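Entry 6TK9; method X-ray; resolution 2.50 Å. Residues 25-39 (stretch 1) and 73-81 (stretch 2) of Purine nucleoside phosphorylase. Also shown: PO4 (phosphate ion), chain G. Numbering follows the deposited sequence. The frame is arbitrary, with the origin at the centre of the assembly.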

ATOM      1  N   LEU A  25      27.135  22.464 -12.707  1.00 44.10           N
ATOM      2  CA  LEU A  25      26.331  22.816 -11.526  1.00 43.55           C
ATOM      3  C   LEU A  25      25.102  23.560 -12.048  1.00 40.90           C
ATOM      4  O   LEU A  25      25.311  24.574 -12.700  1.00 41.18           O
ATOM      5  N   VAL A  26      23.897  23.015 -11.856  1.00 39.19           N
ATOM      6  CA  VAL A  26      22.607  23.608 -12.324  1.00 35.94           C
ATOM      7  C   VAL A  26      21.918  24.180 -11.090  1.00 36.74           C
ATOM      8  O   VAL A  26      21.675  23.415 -10.141  1.00 38.94           O
ATOM      9  N   LEU A  27      21.680  25.486 -11.092  1.00 36.75           N
ATOM     10  CA  LEU A  27      21.066  26.213  -9.961  1.00 38.69           C
ATOM     11  C   LEU A  27      19.581  26.386 -10.291  1.00 38.92           C
ATOM     12  O   LEU A  27      19.286  26.887 -11.359  1.00 38.30           O
ATOM     13  N   GLY A  28      18.691  25.970  -9.392  1.00 41.70           N
ATOM     14  CA  GLY A  28      17.233  26.003  -9.617  1.00 41.32           C
ATOM     15  C   GLY A  28      16.596  27.226  -9.001  1.00 43.97           C
ATOM     16  O   GLY A  28      17.301  28.231  -8.776  1.00 43.08           O
ATOM     17  N   SER A  29      15.305  27.126  -8.706  1.00 43.50           N
ATOM     18  CA  SER A  29      14.447  28.273  -8.331  1.00 47.04           C
ATOM     19  C   SER A  29      14.982  28.922  -7.047  1.00 48.39           C
ATOM     20  O   SER A  29      14.979  28.262  -5.991  1.00 48.80           O
ATOM     21  N   GLY A  30      15.448  30.173  -7.171  1.00 51.44           N
ATOM     22  CA  GLY A  30      15.958  31.011  -6.070  1.00 48.69           C
ATOM     23  C   GLY A  30      17.370  30.639  -5.650  1.00 45.95           C
ATOM     24  O   GLY A  30      17.840  31.241  -4.669  1.00 55.03           O
ATOM     25  N   LEU A  31      18.030  29.730  -6.378  1.00 42.06           N
ATOM     26  CA  LEU A  31      19.400  29.233  -6.092  1.00 45.30           C
ATOM     27  C   LEU A  31      20.437  29.870  -7.023  1.00 47.88           C
ATOM     28  O   LEU A  31      21.637  29.580  -6.831  1.00 53.50           O
ATOM     29  N   GLY A  32      20.002  30.716  -7.962  1.00 48.95           N
ATOM     30  CA  GLY A  32      20.862  31.469  -8.901  1.00 50.38           C
ATOM     31  C   GLY A  32      22.047  32.185  -8.248  1.00 50.26           C
ATOM     32  O   GLY A  32      23.167  32.068  -8.741  1.00 55.90           O
ATOM     33  N   PRO A  33      21.850  32.977  -7.162  1.00 51.21           N
ATOM     34  CA  PRO A  33      22.933  33.763  -6.543  1.00 48.96           C
ATOM     35  C   PRO A  33      24.326  33.130  -6.364  1.00 44.48           C
ATOM     36  O   PRO A  33      25.310  33.783  -6.619  1.00 46.83           O
ATOM     37  N   LEU A  34      24.432  31.864  -6.001  1.00 44.37           N
ATOM     38  CA  LEU A  34      25.773  31.212  -6.005  1.00 45.97           C
ATOM     39  C   LEU A  34      26.526  31.571  -7.315  1.00 45.06           C
ATOM     40  O   LEU A  34      27.755  31.646  -7.289  1.00 40.80           O
ATOM     41  N   ALA A  35      25.845  31.823  -8.437  1.00 42.41           N
ATOM     42  CA  ALA A  35      26.516  32.072  -9.736  1.00 41.12           C
ATOM     43  C   ALA A  35      27.285  33.400  -9.693  1.00 39.22           C
ATOM     44  O   ALA A  35      28.272  33.547 -10.422  1.00 36.11           O
ATOM     45  N   ASP A  36      26.824  34.343  -8.883  1.00 37.53           N
ATOM     46  CA  ASP A  36      27.473  35.666  -8.721  1.00 42.42           C
ATOM     47  C   ASP A  36      28.819  35.512  -7.996  1.00 44.70           C
ATOM     48  O   ASP A  36      29.673  36.382  -8.138  1.00 43.43           O
ATOM     49  N   GLU A  37      29.025  34.432  -7.249  1.00 46.41           N
ATOM     50  CA  GLU A  37      30.273  34.251  -6.477  1.00 43.83           C
ATOM     51  C   GLU A  37      31.337  33.638  -7.398  1.00 43.41           C
ATOM     52  O   GLU A  37      32.498  33.515  -6.967  1.00 45.81           O
ATOM     53  N   VAL A  38      30.996  33.316  -8.643  1.00 40.49           N
ATOM     54  CA  VAL A  38      31.974  32.682  -9.579  1.00 44.02           C
ATOM     55  C   VAL A  38      32.905  33.761 -10.154  1.00 42.23           C
ATOM     56  O   VAL A  38      32.400  34.813 -10.551  1.00 47.19           O
ATOM     57  N   GLU A  39      34.213  33.483 -10.171  1.00 42.82           N
ATOM     58  CA  GLU A  39      35.241  34.233 -10.933  1.00 43.83           C
ATOM     59  C   GLU A  39      34.986  33.957 -12.405  1.00 42.14           C
ATOM     60  O   GLU A  39      35.438  32.916 -12.874  1.00 40.20           O
ATOM     61  N   PRO A  73      37.491  24.669 -11.724  1.00 50.24           N
ATOM     62  CA  PRO A  73      36.927  25.141 -12.990  1.00 49.48           C
ATOM     63  C   PRO A  73      35.504  24.579 -13.173  1.00 49.21           C
ATOM     64  O   PRO A  73      35.352  23.366 -13.189  1.00 48.75           O
ATOM     65  N   VAL A  74      34.489  25.442 -13.291  1.00 46.26           N
ATOM     66  CA  VAL A  74      33.059  25.011 -13.227  1.00 45.08           C
ATOM     67  C   VAL A  74      32.256  25.613 -14.384  1.00 48.79           C
ATOM     68  O   VAL A  74      32.578  26.740 -14.813  1.00 49.06           O
ATOM     69  N   LEU A  75      31.288  24.836 -14.896  1.00 51.97           N
ATOM     70  CA  LEU A  75      30.142  25.300 -15.726  1.00 47.55           C
ATOM     71  C   LEU A  75      28.946  25.481 -14.792  1.00 43.24           C
ATOM     72  O   LEU A  75      28.509  24.487 -14.209  1.00 40.94           O
ATOM     73  N   VAL A  76      28.486  26.717 -14.605  1.00 42.91           N
ATOM     74  CA  VAL A  76      27.276  27.043 -13.790  1.00 42.04           C
ATOM     75  C   VAL A  76      26.153  27.472 -14.750  1.00 40.89           C
ATOM     76  O   VAL A  76      26.383  28.343 -15.588  1.00 54.01           O
ATOM     77  N   TYR A  77      25.010  26.795 -14.688  1.00 41.26           N
ATOM     78  CA  TYR A  77      23.722  27.157 -15.325  1.00 37.47           C
ATOM     79  C   TYR A  77      22.979  28.023 -14.332  1.00 35.73           C
ATOM     80  O   TYR A  77      22.549  27.483 -13.331  1.00 38.73           O
ATOM     81  N   LYS A  78      22.970  29.332 -14.522  1.00 40.01           N
ATOM     82  CA  LYS A  78      22.198  30.240 -13.637  1.00 46.58           C
ATOM     83  C   LYS A  78      20.731  30.116 -14.073  1.00 45.99           C
ATOM     84  O   LYS A  78      20.338  30.823 -15.022  1.00 48.59           O
ATOM     85  N   GLY A  79      19.990  29.196 -13.448  1.00 46.22           N
ATOM     86  CA  GLY A  79      18.609  28.817 -13.831  1.00 47.15           C
ATOM     87  C   GLY A  79      18.582  27.727 -14.898  1.00 44.17           C
ATOM     88  O   GLY A  79      19.662  27.387 -15.425  1.00 45.39           O
ATOM     89  N   ARG A  80      17.387  27.212 -15.214  1.00 41.95           N
ATOM     90  CA  ARG A  80      17.141  26.061 -16.134  1.00 40.19           C
ATOM     91  C   ARG A  80      15.763  26.229 -16.778  1.00 41.75           C
ATOM     92  O   ARG A  80      15.114  27.277 -16.534  1.00 46.22           O
ATOM     93  N   VAL A  81      15.363  25.249 -17.593  1.00 41.02           N
ATOM     94  CA  VAL A  81      14.031  25.201 -18.252  1.00 42.24           C
ATOM     95  C   VAL A  81      13.275  23.974 -17.740  1.00 42.67           C
ATOM     96  O   VAL A  81      13.901  23.004 -17.244  1.00 40.70           O
TER

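The side chains are placed by a short parallel ladder: Leu 25, Val 26 and Leu 27 pair with Val 76, Tyr 77 and Lys 78, and the two strand axes diverge by only 18°. The best-formed rungs are Tyr 77 N to Leu 25 O (3.0 Å, 164° at the hydrogen) and Leu 27 N to Tyr 77 O (3.1 Å, 167°). Leu 25 N to Leu 75 O (2.9 Å, 129°) and Gly 79 N to Leu 27 O (3.2 Å, 125°) are weak by their angles. Bridged residues lie on the same face of a sheet, so Leu 25, Leu 27, Val 76 and Lys 78 share one face, while Val 26 and Tyr 77 share the other.

Apolar packing on the first face centres on Val 76 (chi1 t). Its CG1 meets Leu 27 CD1 at 3.5 Å and Ala 35 CB at 3.9 Å; its CG2 meets Val 38 CG2 at 3.9 Å and Leu 25 CD2 at 4.0 Å. The two methyls therefore have different neighbours at closest approach. Leu 25 is t, p and Leu 27 is m, t. Ala 35 and Val 38 (t) both direct CA-to-CB toward the second stretch, so the segment following the first strand covers this face. Val 74 (m) also points toward its partner stretch, but its contact is looser, with CG2 4.5 Å from Val 38 CG1. On the other face, Val 26 (t) places CG2 3.6 Å from Tyr 77 CD1; Tyr 77 has chi1 m and chi2 86°, and the approach to its ring is oblique.

The charged contact across the stretches is a salt bridge. Lys 78 is extended, with all four chi angles t, which carries NZ to 3.2 Å from Asp 36 OD1. Asp 36 (chi1 m) sets off sideways, yet its carboxylate end comes nearer. Along the way, the lysine's aliphatic chain packs on Ala 35, with CD 3.9 Å from CB.

Arg 80 combines an apolar contact on its guanidinium face with anion binding. Its CA-to-CB bond points toward the first stretch, and chi1 is p while chi2, at 145°, lies between wells. Val 26 CG1 sits over one guanidinium face, 3.5 Å from Arg 80 NH2. At the guanidinium edge, Arg 80 NH1 donates to phosphate O1 (3.1 Å, 148°). Ser 29 (m) supplies two more hydrogen bonds, from N to phosphate O3 (2.7 Å, 169°) and from OG to phosphate O2 (2.6 Å). Gly 28 leaves room here: an ideal CB would lie 2.1 Å from phosphate O3 and 2.9 Å from Arg 80 NH1, both clashes.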

ATOM      1  CB  LEU A  25      27.225  23.667 -10.622  1.00 45.76           C
ATOM      2  CG  LEU A  25      26.516  24.398  -9.489  1.00 49.82           C
ATOM      3  CD1 LEU A  25      25.965  23.418  -8.464  1.00 51.00           C
ATOM      4  CD2 LEU A  25      27.461  25.376  -8.823  1.00 55.25           C
ATOM      5  CB  VAL A  26      21.707  22.588 -13.058  1.00 35.27           C
ATOM      6  CG1 VAL A  26      20.346  23.170 -13.404  1.00 37.52           C
ATOM      7  CG2 VAL A  26      22.342  22.040 -14.322  1.00 34.06           C
ATOM      8  CB  LEU A  27      21.792  27.554  -9.735  1.00 38.23           C
ATOM      9  CG  LEU A  27      23.292  27.454  -9.413  1.00 39.51           C
ATOM     10  CD1 LEU A  27      23.957  28.824  -9.371  1.00 38.24           C
ATOM     11  CD2 LEU A  27      23.547  26.714  -8.120  1.00 37.25           C
ATOM     12  CB  SER A  29      12.996  27.855  -8.248  1.00 42.00           C
ATOM     13  OG  SER A  29      12.620  27.215  -9.461  1.00 37.82           O
ATOM     14  CB  LEU A  31      19.411  27.711  -6.240  1.00 47.65           C
ATOM     15  CG  LEU A  31      18.368  26.973  -5.401  1.00 49.48           C
ATOM     16  CD1 LEU A  31      18.602  25.469  -5.445  1.00 48.21           C
ATOM     17  CD2 LEU A  31      18.355  27.494  -3.969  1.00 47.00           C
ATOM     18  CB  PRO A  33      22.326  34.100  -5.177  1.00 47.28           C
ATOM     19  CG  PRO A  33      20.871  34.327  -5.509  1.00 48.40           C
ATOM     20  CD  PRO A  33      20.549  33.231  -6.511  1.00 47.22           C
ATOM     21  CB  LEU A  34      25.598  29.700  -5.803  1.00 43.57           C
ATOM     22  CG  LEU A  34      26.866  28.840  -5.772  1.00 47.06           C
ATOM     23  CD1 LEU A  34      27.916  29.383  -4.805  1.00 45.86           C
ATOM     24  CD2 LEU A  34      26.527  27.407  -5.403  1.00 47.16           C
ATOM     25  CB  ALA A  35      25.505  32.080 -10.849  1.00 41.46           C
ATOM     26  CB  ASP A  36      26.522  36.623  -7.999  1.00 45.19           C
ATOM     27  CG  ASP A  36      25.348  37.058  -8.861  1.00 46.71           C
ATOM     28  OD1 ASP A  36      25.352  36.756 -10.078  1.00 47.64           O
ATOM     29  OD2 ASP A  36      24.459  37.724  -8.321  1.00 55.85           O
ATOM     30  CB  GLU A  37      29.971  33.458  -5.206  1.00 44.00           C
ATOM     31  CG  GLU A  37      28.803  34.036  -4.414  1.00 44.05           C
ATOM     32  CD  GLU A  37      28.523  33.435  -3.047  1.00 44.59           C
ATOM     33  OE1 GLU A  37      29.294  32.541  -2.638  1.00 46.15           O
ATOM     34  OE2 GLU A  37      27.529  33.867  -2.392  1.00 46.24           O
ATOM     35  CB  VAL A  38      31.287  31.875 -10.699  1.00 43.25           C
ATOM     36  CG1 VAL A  38      32.298  31.292 -11.675  1.00 44.24           C
ATOM     37  CG2 VAL A  38      30.407  30.774 -10.135  1.00 44.69           C
ATOM     38  CB  GLU A  39      36.663  33.821 -10.547  1.00 45.14           C
ATOM     39  CG  GLU A  39      37.750  34.723 -11.116  1.00 41.48           C
ATOM     40  CD  GLU A  39      39.143  34.123 -11.036  1.00 44.91           C
ATOM     41  OE1 GLU A  39      39.320  33.087 -10.350  1.00 45.07           O
ATOM     42  OE2 GLU A  39      40.042  34.675 -11.674  1.00 48.07           O
ATOM     43  CB  PRO A  73      37.910  24.651 -14.075  1.00 49.35           C
ATOM     44  CG  PRO A  73      38.784  23.589 -13.401  1.00 52.63           C
ATOM     45  CD  PRO A  73      38.556  23.670 -11.902  1.00 49.55           C
ATOM     46  CB  VAL A  74      32.430  25.338 -11.863  1.00 44.11           C
ATOM     47  CG1 VAL A  74      33.192  24.649 -10.749  1.00 47.12           C
ATOM     48  CG2 VAL A  74      32.343  26.827 -11.590  1.00 43.96           C
ATOM     49  CB  LEU A  75      29.839  24.264 -16.812  1.00 49.88           C
ATOM     50  CG  LEU A  75      28.863  24.702 -17.907  1.00 52.51           C
ATOM     51  CD1 LEU A  75      29.394  25.891 -18.690  1.00 55.37           C
ATOM     52  CD2 LEU A  75      28.583  23.563 -18.864  1.00 54.24           C
ATOM     53  CB  VAL A  76      27.604  28.094 -12.712  1.00 41.22           C
ATOM     54  CG1 VAL A  76      26.388  28.468 -11.875  1.00 40.78           C
ATOM     55  CG2 VAL A  76      28.741  27.617 -11.820  1.00 39.76           C
ATOM     56  CB  TYR A  77      22.923  25.897 -15.657  1.00 41.60           C
ATOM     57  CG  TYR A  77      23.606  25.032 -16.679  1.00 44.82           C
ATOM     58  CD1 TYR A  77      24.546  24.094 -16.302  1.00 46.69           C
ATOM     59  CD2 TYR A  77      23.400  25.230 -18.028  1.00 45.58           C
ATOM     60  CE1 TYR A  77      25.211  23.322 -17.238  1.00 47.43           C
ATOM     61  CE2 TYR A  77      24.062  24.470 -18.977  1.00 48.43           C
ATOM     62  CZ  TYR A  77      24.958  23.503 -18.580  1.00 46.67           C
ATOM     63  OH  TYR A  77      25.588  22.737 -19.512  1.00 60.13           O
ATOM     64  CB  LYS A  78      22.752  31.676 -13.662  1.00 47.13           C
ATOM     65  CG  LYS A  78      21.992  32.647 -12.759  1.00 49.04           C
ATOM     66  CD  LYS A  78      22.606  34.026 -12.507  1.00 49.11           C
ATOM     67  CE  LYS A  78      21.782  34.789 -11.481  1.00 51.03           C
ATOM     68  NZ  LYS A  78      22.388  36.084 -11.088  1.00 50.67           N
ATOM     69  CB  ARG A  80      17.217  24.697 -15.434  1.00 36.96           C
ATOM     70  CG  ARG A  80      16.359  24.569 -14.180  1.00 38.35           C
ATOM     71  CD  ARG A  80      15.771  23.186 -13.971  1.00 35.94           C
ATOM     72  NE  ARG A  80      16.742  22.224 -13.477  1.00 36.09           N
ATOM     73  CZ  ARG A  80      17.084  22.080 -12.200  1.00 35.83           C
ATOM     74  NH1 ARG A  80      16.544  22.855 -11.274  1.00 34.43           N
ATOM     75  NH2 ARG A  80      17.991  21.175 -11.856  1.00 34.15           N
ATOM     76  CB  VAL A  81      14.157  25.219 -19.784  1.00 44.37           C
ATOM     77  CG1 VAL A  81      14.859  26.486 -20.243  1.00 45.70           C
ATOM     78  CG2 VAL A  81      14.856  23.984 -20.327  1.00 43.32           C
TER
HETATM   79  P   PO4 G 301      13.439  24.031  -9.827  1.00 43.27           P
HETATM   80  O1  PO4 G 301      13.870  24.398 -11.256  1.00 38.46           O
HETATM   81  O2  PO4 G 301      12.095  24.679  -9.507  1.00 39.70           O
HETATM   82  O3  PO4 G 301      14.458  24.512  -8.814  1.00 44.60           O
HETATM   83  O4  PO4 G 301      13.354  22.511  -9.732  1.00 43.18           O